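Local coordinates for protein cortical-lytic enzyme (PDB 5JIP) that probably works as a lysozyme-type muramidase that cleaves cortical peptidoglycan during the germination of Clostridium perfringens spores, at residues A[14-20]-A[35-41]; A[81-86]-A[129-134]; A[114-119]-A[154-158]. One frame throughout, in Å; residues are numbered along the deposited sequence.

Contact 1. Residues A[14-20]-A[35-41]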
loop_
_atom_site.group_PDB
_atom_site.type_symbol
_atom_site.label_atom_id
_atom_site.label_comp_id
_atom_site.label_asym_id
_atom_site.label_seq_id
_atom_site.Cartn_x
_atom_site.Cartn_y
_atom_site.Cartn_z
ATOM N N THR A 14 9.907 -19.264 0.126
ATOM C CA THR A 14 11.256 -19.213 -0.415
ATOM C C THR A 14 12.254 -19.755 0.609
ATOM O O THR A 14 11.942 -19.965 1.780
ATOM C CB THR A 14 11.630 -17.788 -0.816
ATOM O OG1 THR A 14 11.410 -16.901 0.280
ATOM C CG2 THR A 14 10.792 -17.323 -2.028
ATOM N N PHE A 15 13.480 -19.954 0.145
ATOM C CA PHE A 15 14.469 -20.696 0.908
ATOM C C PHE A 15 15.867 -20.222 0.551
ATOM O O PHE A 15 16.172 -19.992 -0.620
ATOM C CB PHE A 15 14.312 -22.192 0.631
ATOM C CG PHE A 15 15.472 -23.026 1.097
ATOM C CD1 PHE A 15 15.503 -23.557 2.369
ATOM C CD2 PHE A 15 16.518 -23.287 0.246
ATOM C CE1 PHE A 15 16.584 -24.329 2.806
ATOM C CE2 PHE A 15 17.594 -24.061 0.659
ATOM C CZ PHE A 15 17.622 -24.594 1.935
ATOM N N GLY A 16 16.730 -20.130 1.554
ATOM C CA GLY A 16 18.100 -19.794 1.287
ATOM C C GLY A 16 18.944 -19.770 2.536
ATOM O O GLY A 16 18.434 -19.673 3.672
ATOM N N PRO A 17 20.261 -19.813 2.345
ATOM C CA PRO A 17 21.184 -19.809 3.476
ATOM C C PRO A 17 21.570 -18.401 3.893
ATOM O O PRO A 17 21.407 -17.433 3.149
ATOM C CB PRO A 17 22.397 -20.554 2.905
ATOM C CG PRO A 17 22.429 -20.067 1.469
ATOM C CD PRO A 17 20.973 -20.023 1.061
ATOM N N ASP A 18 22.120 -18.302 5.102
ATOM C CA ASP A 18 22.946 -17.144 5.412
ATOM C C ASP A 18 24.361 -17.620 5.709
ATOM O O ASP A 18 24.575 -18.729 6.225
ATOM C CB ASP A 18 22.377 -16.287 6.561
ATOM C CG ASP A 18 22.150 -17.073 7.837
ATOM O OD1 ASP A 18 21.067 -17.679 7.969
ATOM O OD2 ASP A 18 23.048 -17.067 8.706
ATOM N N LEU A 19 25.319 -16.774 5.325
ATOM C CA LEU A 19 26.736 -17.126 5.239
ATOM C C LEU A 19 27.589 -15.995 5.800
ATOM O O LEU A 19 27.156 -14.843 5.881
ATOM C CB LEU A 19 27.170 -17.377 3.783
ATOM C CG LEU A 19 26.362 -18.338 2.909
ATOM C CD1 LEU A 19 26.823 -18.232 1.448
ATOM C CD2 LEU A 19 26.497 -19.746 3.410
ATOM N N ASN A 20 28.819 -16.327 6.183
ATOM C CA ASN A 20 29.789 -15.305 6.546
ATOM C C ASN A 20 31.184 -15.845 6.248
ATOM O O ASN A 20 31.337 -16.879 5.598
ATOM C CB ASN A 20 29.610 -14.859 8.002
ATOM C CG ASN A 20 29.820 -15.986 9.008
ATOM O OD1 ASN A 20 30.550 -16.953 8.770
ATOM N ND2 ASN A 20 29.147 -15.867 10.134
ATOM N N SER A 35 18.885 -21.940 -4.187
ATOM C CA SER A 35 18.564 -20.916 -3.203
ATOM C C SER A 35 17.838 -19.758 -3.870
ATOM O O SER A 35 18.270 -19.275 -4.921
ATOM C CB SER A 35 19.836 -20.417 -2.512
ATOM O OG SER A 35 20.530 -21.480 -1.891
ATOM N N ASP A 36 16.743 -19.305 -3.250
ATOM C CA ASP A 36 16.035 -18.121 -3.738
ATOM C C ASP A 36 16.734 -16.834 -3.348
ATOM O O ASP A 36 16.543 -15.799 -4.000
ATOM C CB ASP A 36 14.616 -18.096 -3.188
ATOM C CG ASP A 36 13.796 -19.283 -3.638
ATOM O OD1 ASP A 36 13.507 -19.392 -4.848
ATOM O OD2 ASP A 36 13.433 -20.097 -2.791
ATOM N N PHE A 37 17.532 -16.874 -2.291
ATOM C CA PHE A 37 18.211 -15.691 -1.788
ATOM C C PHE A 37 19.397 -16.178 -0.981
ATOM O O PHE A 37 19.438 -17.337 -0.553
ATOM C CB PHE A 37 17.285 -14.823 -0.903
ATOM C CG PHE A 37 16.695 -15.576 0.274
ATOM C CD1 PHE A 37 17.431 -15.783 1.441
ATOM C CD2 PHE A 37 15.424 -16.110 0.203
ATOM C CE1 PHE A 37 16.909 -16.489 2.498
ATOM C CE2 PHE A 37 14.890 -16.810 1.264
ATOM C CZ PHE A 37 15.635 -16.999 2.423
ATOM N N ILE A 38 20.366 -15.284 -0.781
ATOM C CA ILE A 38 21.485 -15.534 0.127
ATOM C C ILE A 38 21.708 -14.293 0.984
ATOM O O ILE A 38 21.876 -13.181 0.461
ATOM C CB ILE A 38 22.802 -15.879 -0.615
ATOM C CG1 ILE A 38 22.651 -17.168 -1.409
ATOM C CG2 ILE A 38 23.959 -15.986 0.372
ATOM C CD1 ILE A 38 23.804 -17.408 -2.350
ATOM N N TYR A 39 21.790 -14.491 2.301
ATOM C CA TYR A 39 22.244 -13.455 3.228
ATOM C C TYR A 39 23.711 -13.648 3.602
ATOM O O TYR A 39 24.171 -14.776 3.778
ATOM C CB TYR A 39 21.391 -13.435 4.497
ATOM C CG TYR A 39 20.286 -12.396 4.415
ATOM C CD1 TYR A 39 20.563 -11.035 4.521
ATOM C CD2 TYR A 39 18.975 -12.774 4.216
ATOM C CE1 TYR A 39 19.556 -10.092 4.448
ATOM C CE2 TYR A 39 17.959 -11.833 4.121
ATOM C CZ TYR A 39 18.244 -10.506 4.225
ATOM O OH TYR A 39 17.189 -9.626 4.112
ATOM N N LEU A 40 24.442 -12.528 3.681
ATOM C CA LEU A 40 25.859 -12.478 4.026
ATOM C C LEU A 40 26.063 -11.572 5.232
ATOM O O LEU A 40 25.380 -10.559 5.384
ATOM C CB LEU A 40 26.703 -11.899 2.882
ATOM C CG LEU A 40 26.459 -12.472 1.473
ATOM C CD1 LEU A 40 27.197 -11.612 0.431
ATOM C CD2 LEU A 40 26.874 -13.928 1.431
ATOM N N ARG A 41 27.022 -11.913 6.078
ATOM C CA ARG A 41 27.500 -10.927 7.037
ATOM C C ARG A 41 28.279 -9.848 6.305
ATOM O O ARG A 41 29.243 -10.131 5.582
ATOM C CB ARG A 41 28.379 -11.562 8.118
ATOM C CG ARG A 41 28.811 -10.523 9.180
ATOM C CD ARG A 41 29.448 -11.166 10.422
ATOM N NE ARG A 41 30.795 -11.656 10.156
ATOM C CZ ARG A 41 31.657 -12.013 11.106
ATOM N NH1 ARG A 41 31.283 -11.971 12.380
ATOM N NH2 ARG A 41 32.885 -12.401 10.774
#
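D36 grips F15 at the start of a beta-alpha-beta unit, in which strand 15-19, helix 28-34 and the parallel strand 38-44 open the TIM-barrel-type domain of a family 25 glycoside hydrolase. From CB to its tip, the D36 side chain meets the 14-15 backbone and T14. CB lies 3.6 Å from F15 O and also touches T14 CB; CG sits near F15 N; OD2 accepts from F15 N at 2.9 Å on its anti lone pair. Its first torsion (chi1 -62°), with CG beside its own backbone N, turns the carboxylate back to the F15 amide, while D36 N donates to F15 O at 2.8 Å. Two bonds thus hold both backbone polar atoms of F15, its N-H and its C=O.

Farther along, the ladder is regular: Y39 N to P17 O, L19 N to Y39 O and R41 N to L19 O. D18 and Y39 lie on one face of the sheet, where D18 OD1 is held by N220 and Q203. L19 and L40 point to the other, toward helices 28-34 and 56-66; L19 CD1 meets I38 CG2 at 3.8 Å.

The F37 ring lies under G16, whose CA is 4.0 Å from the ring centroid, a CH-pi contact over the face. P17 has no N-H to continue the ladder, and the buried F37 O finds no hydrogen-bond donor in the model: G16 CA approaches it at 3.3 Å as a CA-H...O contact.

Contact 2. Residues A[81-86]-A[129-134]; sequences DLDSAV and NWIDRF
The chain around L82 and A85, entering helix 83-100, comes up against a middle turn of helix 124-142, with A85 CA only 4.7 Å from F134 CA and L82 CA 5.7 Å from W130 CA. A85 is the close-packed residue. Its CB sits over one face of the W130 indole, 3.6 Å from the centroid of the five-membered ring, and also touches W130 O, R133 CG and F134 CB. The indole reaches across because CG is anti to the W130 backbone N (chi1 -171°).

At the rim of the same ring, W130 NE1 donates to S84 OG at 2.9 Å, nearly straight (164°) and with the oxygen in the ring plane. That hydroxyl in turn donates to D81 O at 2.8 Å, and D81 O takes S84 N as well; S79 OG is a further partner of S84 OG. The ring nitrogen is therefore tied to the turn that leads into the other helix, where D81 OD1 makes a capping bond with D83 N. The methyl over the face and the hydroxyl at the edge together restrain how the indole is turned.

On the more open side, R133 folds twice, at chi2 and chi3, and its chain passes across residues 82-86: CG near L82 O, CD against V86 CG2 at 3.8 Å. L82 CD1 lies over the guanidinium face, and L82 CD2 reaches W130 CA at 3.6 Å. Beneath, I131 and F134 rest on L112 of strand 111-113, while D132 OD1 bridges to K280 of the second subunit. This is the lateral packing of consecutive outer helices in a beta/alpha barrel, here those following the neighbouring parallel strands 70-75 and 111-113.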
loop_
_atom_site.group_PDB
_atom_site.type_symbol
_atom_site.label_atom_id
_atom_site.label_comp_id
_atom_site.label_asym_id
_atom_site.label_seq_id
_atom_site.Cartn_x
_atom_site.Cartn_y
_atom_site.Cartn_z
ATOM N N ASP A 81 24.673 3.353 25.831
ATOM C CA ASP A 81 24.949 4.608 25.142
ATOM C C ASP A 81 24.339 4.547 23.745
ATOM O O ASP A 81 24.765 3.751 22.904
ATOM C CB ASP A 81 26.448 4.882 25.086
ATOM C CG ASP A 81 26.768 6.130 24.305
ATOM O OD1 ASP A 81 25.833 6.911 24.040
ATOM O OD2 ASP A 81 27.940 6.333 23.949
ATOM N N LEU A 82 23.344 5.399 23.493
ATOM C CA LEU A 82 22.640 5.331 22.218
ATOM C C LEU A 82 23.470 5.886 21.062
ATOM O O LEU A 82 23.183 5.561 19.906
ATOM C CB LEU A 82 21.296 6.060 22.329
ATOM C CG LEU A 82 20.263 5.429 23.265
ATOM C CD1 LEU A 82 19.039 6.329 23.308
ATOM C CD2 LEU A 82 19.863 4.009 22.837
ATOM N N ASP A 83 24.514 6.678 21.339
ATOM C CA ASP A 83 25.396 7.128 20.267
ATOM C C ASP A 83 26.018 5.952 19.537
ATOM O O ASP A 83 26.364 6.082 18.363
ATOM C CB ASP A 83 26.531 8.020 20.792
ATOM C CG ASP A 83 26.039 9.337 21.325
ATOM O OD1 ASP A 83 24.921 9.739 20.940
ATOM O OD2 ASP A 83 26.773 9.969 22.116
ATOM N N SER A 84 26.226 4.823 20.222
ATOM C CA SER A 84 26.838 3.675 19.552
ATOM C C SER A 84 25.890 3.036 18.545
ATOM O O SER A 84 26.354 2.365 17.606
ATOM C CB SER A 84 27.292 2.618 20.572
ATOM O OG SER A 84 26.205 2.036 21.251
ATOM N N ALA A 85 24.580 3.250 18.698
ATOM C CA ALA A 85 23.646 2.759 17.686
ATOM C C ALA A 85 23.765 3.567 16.405
ATOM O O ALA A 85 23.713 3.005 15.298
ATOM C CB ALA A 85 22.218 2.788 18.216
ATOM N N VAL A 86 23.945 4.884 16.537
ATOM C CA VAL A 86 24.162 5.731 15.369
ATOM C C VAL A 86 25.487 5.385 14.708
ATOM O O VAL A 86 25.579 5.294 13.483
ATOM C CB VAL A 86 24.109 7.217 15.781
ATOM C CG1 VAL A 86 24.426 8.122 14.615
ATOM C CG2 VAL A 86 22.759 7.554 16.356
ATOM N N ASN A 129 15.460 0.440 22.973
ATOM C CA ASN A 129 15.836 1.790 22.578
ATOM C C ASN A 129 17.070 1.793 21.670
ATOM O O ASN A 129 17.156 2.590 20.728
ATOM C CB ASN A 129 16.100 2.651 23.809
ATOM C CG ASN A 129 14.828 3.142 24.455
ATOM O OD1 ASN A 129 13.719 2.903 23.957
ATOM N ND2 ASN A 129 14.981 3.843 25.563
ATOM N N TRP A 130 18.048 0.935 21.959
ATOM C CA TRP A 130 19.252 0.884 21.130
ATOM C C TRP A 130 18.930 0.395 19.721
ATOM O O TRP A 130 19.344 1.002 18.733
ATOM C CB TRP A 130 20.302 -0.006 21.795
ATOM C CG TRP A 130 21.616 0.063 21.129
ATOM C CD1 TRP A 130 22.688 0.847 21.483
ATOM C CD2 TRP A 130 22.025 -0.668 19.967
ATOM N NE1 TRP A 130 23.723 0.648 20.606
ATOM C CE2 TRP A 130 23.342 -0.279 19.669
ATOM C CE3 TRP A 130 21.396 -1.617 19.143
ATOM C CZ2 TRP A 130 24.061 -0.827 18.586
ATOM C CZ3 TRP A 130 22.099 -2.141 18.079
ATOM C CH2 TRP A 130 23.424 -1.749 17.813
ATOM N N ILE A 131 18.157 -0.689 19.612
ATOM C CA ILE A 131 17.741 -1.189 18.304
ATOM C C ILE A 131 16.952 -0.126 17.550
ATOM O O ILE A 131 17.184 0.128 16.365
ATOM C CB ILE A 131 16.917 -2.467 18.480
ATOM C CG1 ILE A 131 17.778 -3.537 19.125
ATOM C CG2 ILE A 131 16.294 -2.896 17.135
ATOM C CD1 ILE A 131 16.981 -4.751 19.527
ATOM N N ASP A 132 15.995 0.496 18.235
ATOM C CA ASP A 132 15.125 1.493 17.630
ATOM C C ASP A 132 15.928 2.684 17.117
ATOM O O ASP A 132 15.614 3.255 16.069
ATOM C CB ASP A 132 14.103 1.916 18.690
ATOM C CG ASP A 132 12.831 2.499 18.108
ATOM O OD1 ASP A 132 12.512 2.256 16.926
ATOM O OD2 ASP A 132 12.141 3.205 18.868
ATOM N N ARG A 133 16.973 3.085 17.850
ATOM C CA ARG A 133 17.806 4.183 17.392
ATOM C C ARG A 133 18.592 3.785 16.156
ATOM O O ARG A 133 18.736 4.578 15.215
ATOM C CB ARG A 133 18.761 4.616 18.515
ATOM C CG ARG A 133 19.833 5.618 18.076
ATOM C CD ARG A 133 19.243 6.962 17.643
ATOM N NE ARG A 133 18.459 7.562 18.722
ATOM C CZ ARG A 133 18.946 8.400 19.638
ATOM N NH1 ARG A 133 18.144 8.888 20.581
ATOM N NH2 ARG A 133 20.227 8.757 19.619
ATOM N N PHE A 134 19.131 2.569 16.164
ATOM C CA PHE A 134 19.821 2.040 14.989
ATOM C C PHE A 134 18.880 2.042 13.790
ATOM O O PHE A 134 19.212 2.564 12.720
ATOM C CB PHE A 134 20.332 0.633 15.288
ATOM C CG PHE A 134 21.219 0.049 14.194
ATOM C CD1 PHE A 134 20.685 -0.378 12.982
ATOM C CD2 PHE A 134 22.580 -0.078 14.393
ATOM C CE1 PHE A 134 21.508 -0.914 11.973
ATOM C CE2 PHE A 134 23.413 -0.633 13.387
ATOM C CZ PHE A 134 22.868 -1.041 12.185
#

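Contact 3. Residues A[114-119]-A[154-158]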
loop_
_atom_site.group_PDB
_atom_site.type_symbol
_atom_site.label_atom_id
_atom_site.label_comp_id
_atom_site.label_asym_id
_atom_site.label_seq_id
_atom_site.Cartn_x
_atom_site.Cartn_y
_atom_site.Cartn_z
ATOM N N VAL A 114 20.842 -9.129 16.185
ATOM C CA VAL A 114 20.934 -8.842 17.614
ATOM C C VAL A 114 20.882 -10.168 18.358
ATOM O O VAL A 114 19.864 -10.876 18.336
ATOM C CB VAL A 114 19.824 -7.896 18.093
ATOM C CG1 VAL A 114 19.965 -7.619 19.594
ATOM C CG2 VAL A 114 19.857 -6.617 17.308
ATOM N N GLU A 115 21.982 -10.502 19.003
ATOM C CA GLU A 115 22.125 -11.751 19.736
ATOM C C GLU A 115 22.811 -11.531 21.072
ATOM O O GLU A 115 23.102 -12.508 21.762
ATOM C CB GLU A 115 22.943 -12.779 18.920
ATOM C CG GLU A 115 22.275 -13.263 17.674
ATOM C CD GLU A 115 23.230 -14.076 16.815
ATOM O OE1 GLU A 115 23.850 -15.027 17.355
ATOM O OE2 GLU A 115 23.369 -13.745 15.619
ATOM N N THR A 116 23.098 -10.290 21.441
ATOM C CA THR A 116 23.867 -9.957 22.624
ATOM C C THR A 116 23.330 -8.633 23.151
ATOM O O THR A 116 22.755 -7.855 22.375
ATOM C CB THR A 116 25.368 -9.889 22.285
ATOM O OG1 THR A 116 26.150 -9.865 23.486
ATOM C CG2 THR A 116 25.693 -8.683 21.458
ATOM N N PRO A 117 23.451 -8.359 24.460
ATOM C CA PRO A 117 23.979 -9.209 25.535
ATOM C C PRO A 117 22.922 -10.138 26.078
ATOM O O PRO A 117 21.725 -9.842 25.975
ATOM C CB PRO A 117 24.411 -8.196 26.597
ATOM C CG PRO A 117 23.383 -7.101 26.464
ATOM C CD PRO A 117 23.044 -7.031 24.973
ATOM N N THR A 118 23.357 -11.264 26.640
ATOM C CA THR A 118 22.471 -12.220 27.289
ATOM C C THR A 118 22.696 -12.275 28.786
ATOM O O THR A 118 22.220 -13.201 29.442
ATOM C CB THR A 118 22.661 -13.620 26.711
ATOM O OG1 THR A 118 24.036 -14.004 26.854
ATOM C CG2 THR A 118 22.252 -13.658 25.242
ATOM N N ASP A 119 23.469 -11.364 29.322
ATOM C CA ASP A 119 23.551 -11.255 30.763
ATOM C C ASP A 119 22.450 -10.278 31.165
ATOM O O ASP A 119 21.508 -10.033 30.400
ATOM C CB ASP A 119 24.976 -10.877 31.172
ATOM C CG ASP A 119 25.462 -9.613 30.528
ATOM O OD1 ASP A 119 24.659 -8.907 29.896
ATOM O OD2 ASP A 119 26.662 -9.313 30.673
ATOM N N PHE A 154 16.234 -15.369 22.790
ATOM C CA PHE A 154 16.670 -14.016 23.102
ATOM C C PHE A 154 15.485 -13.096 23.380
ATOM O O PHE A 154 15.500 -12.333 24.353
ATOM C CB PHE A 154 17.511 -13.487 21.937
ATOM C CG PHE A 154 18.243 -12.223 22.228
ATOM C CD1 PHE A 154 19.479 -12.265 22.837
ATOM C CD2 PHE A 154 17.716 -10.983 21.862
ATOM C CE1 PHE A 154 20.170 -11.105 23.107
ATOM C CE2 PHE A 154 18.406 -9.816 22.119
ATOM C CZ PHE A 154 19.630 -9.868 22.742
ATOM N N ILE A 155 14.450 -13.147 22.525
ATOM C CA ILE A 155 13.244 -12.362 22.765
ATOM C C ILE A 155 12.709 -12.682 24.155
ATOM O O ILE A 155 12.328 -11.785 24.907
ATOM C CB ILE A 155 12.197 -12.630 21.661
ATOM C CG1 ILE A 155 12.655 -12.003 20.331
ATOM C CG2 ILE A 155 10.834 -12.078 22.041
ATOM C CD1 ILE A 155 11.802 -12.398 19.137
ATOM N N GLY A 156 12.719 -13.965 24.526
ATOM C CA GLY A 156 12.196 -14.380 25.820
ATOM C C GLY A 156 13.001 -13.856 26.992
ATOM O O GLY A 156 12.451 -13.602 28.066
ATOM N N LEU A 157 14.304 -13.678 26.807
ATOM C CA LEU A 157 15.130 -13.086 27.851
ATOM C C LEU A 157 14.752 -11.645 28.125
ATOM O O LEU A 157 15.038 -11.121 29.204
ATOM C CB LEU A 157 16.601 -13.114 27.451
ATOM C CG LEU A 157 17.406 -14.369 27.646
ATOM C CD1 LEU A 157 18.778 -14.089 27.064
ATOM C CD2 LEU A 157 17.503 -14.720 29.117
ATOM N N TYR A 158 14.193 -10.968 27.136
ATOM C CA TYR A 158 13.926 -9.539 27.216
ATOM C C TYR A 158 12.429 -9.264 27.247
ATOM O O TYR A 158 11.944 -8.292 26.669
ATOM C CB TYR A 158 14.606 -8.816 26.064
ATOM C CG TYR A 158 16.080 -8.643 26.311
ATOM C CD1 TYR A 158 16.547 -7.599 27.098
ATOM C CD2 TYR A 158 17.005 -9.546 25.788
ATOM C CE1 TYR A 158 17.894 -7.439 27.344
ATOM C CE2 TYR A 158 18.360 -9.395 26.025
ATOM C CZ TYR A 158 18.798 -8.342 26.796
ATOM O OH TYR A 158 20.132 -8.169 27.038
#
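F154 swings its ring out to the 114-119 loop by setting CG anti to its backbone N (chi1 -169°), while Y158, with CG turned beside its own N (chi1 -78°), brings its hydroxyl to P117 O. The F154 ring slots in against the loop backbone. V114 O and E115 CA lie over one face, offset toward the rim, and Y158 CE2 covers the opposite face 3.5 Å above the plane, so the phenyl is sandwiched. On the loop side, E115 C comes 3.4 Å from F154 CE1 and V114 CG1 3.7 Å from F154 CE2; T118 CG2 sits at the edge, near the ring plane.

The one hydrogen bond across the contact runs from Y158 OH to P117 O. It is notably short at 2.5 Å, and the hydroxyl stands 41° out of the carbonyl plane, while the carbonyl oxygen itself lies at the edge of the tyrosine ring. A cis peptide before P117 bends the loop here, and P117 CG rests 3.5 Å from Y158 OH. At the outer side, L157 CD1 touches T118 CB.

The loop leaves strand 111-113 and leads to helix 124-142, whose L127 packs on both F154 and Y158 and whose I131 meets V114; V114 O bonds to T150 OG1 of strand 147-151, just ahead of helix 152-157.

All three contacts belong to the family 25 barrel. Contacts 2 and 3 interlock along the chain, their segments alternating, and meet in space where I131 CD1 packs 4.1 Å from V114 CG2; their centres are 16 Å apart. Contact 1 closes earlier in the sequence and touches neither, its nearest atoms being about 8 Å from contact 3 and about 12 Å from contact 2. Bound MES, probably from the crystallisation liquor, is met at contacts 1 and 3: R41 NH1 bridges to a sulfonate, and E115 OE2 bonds to a MES nitrogen, possibly outlining a pocket. Contact 1 lies nearest the magnesium site, F37 being about 7 Å from the ligand M230 between side chains; contacts 2 and 3 lie away from it.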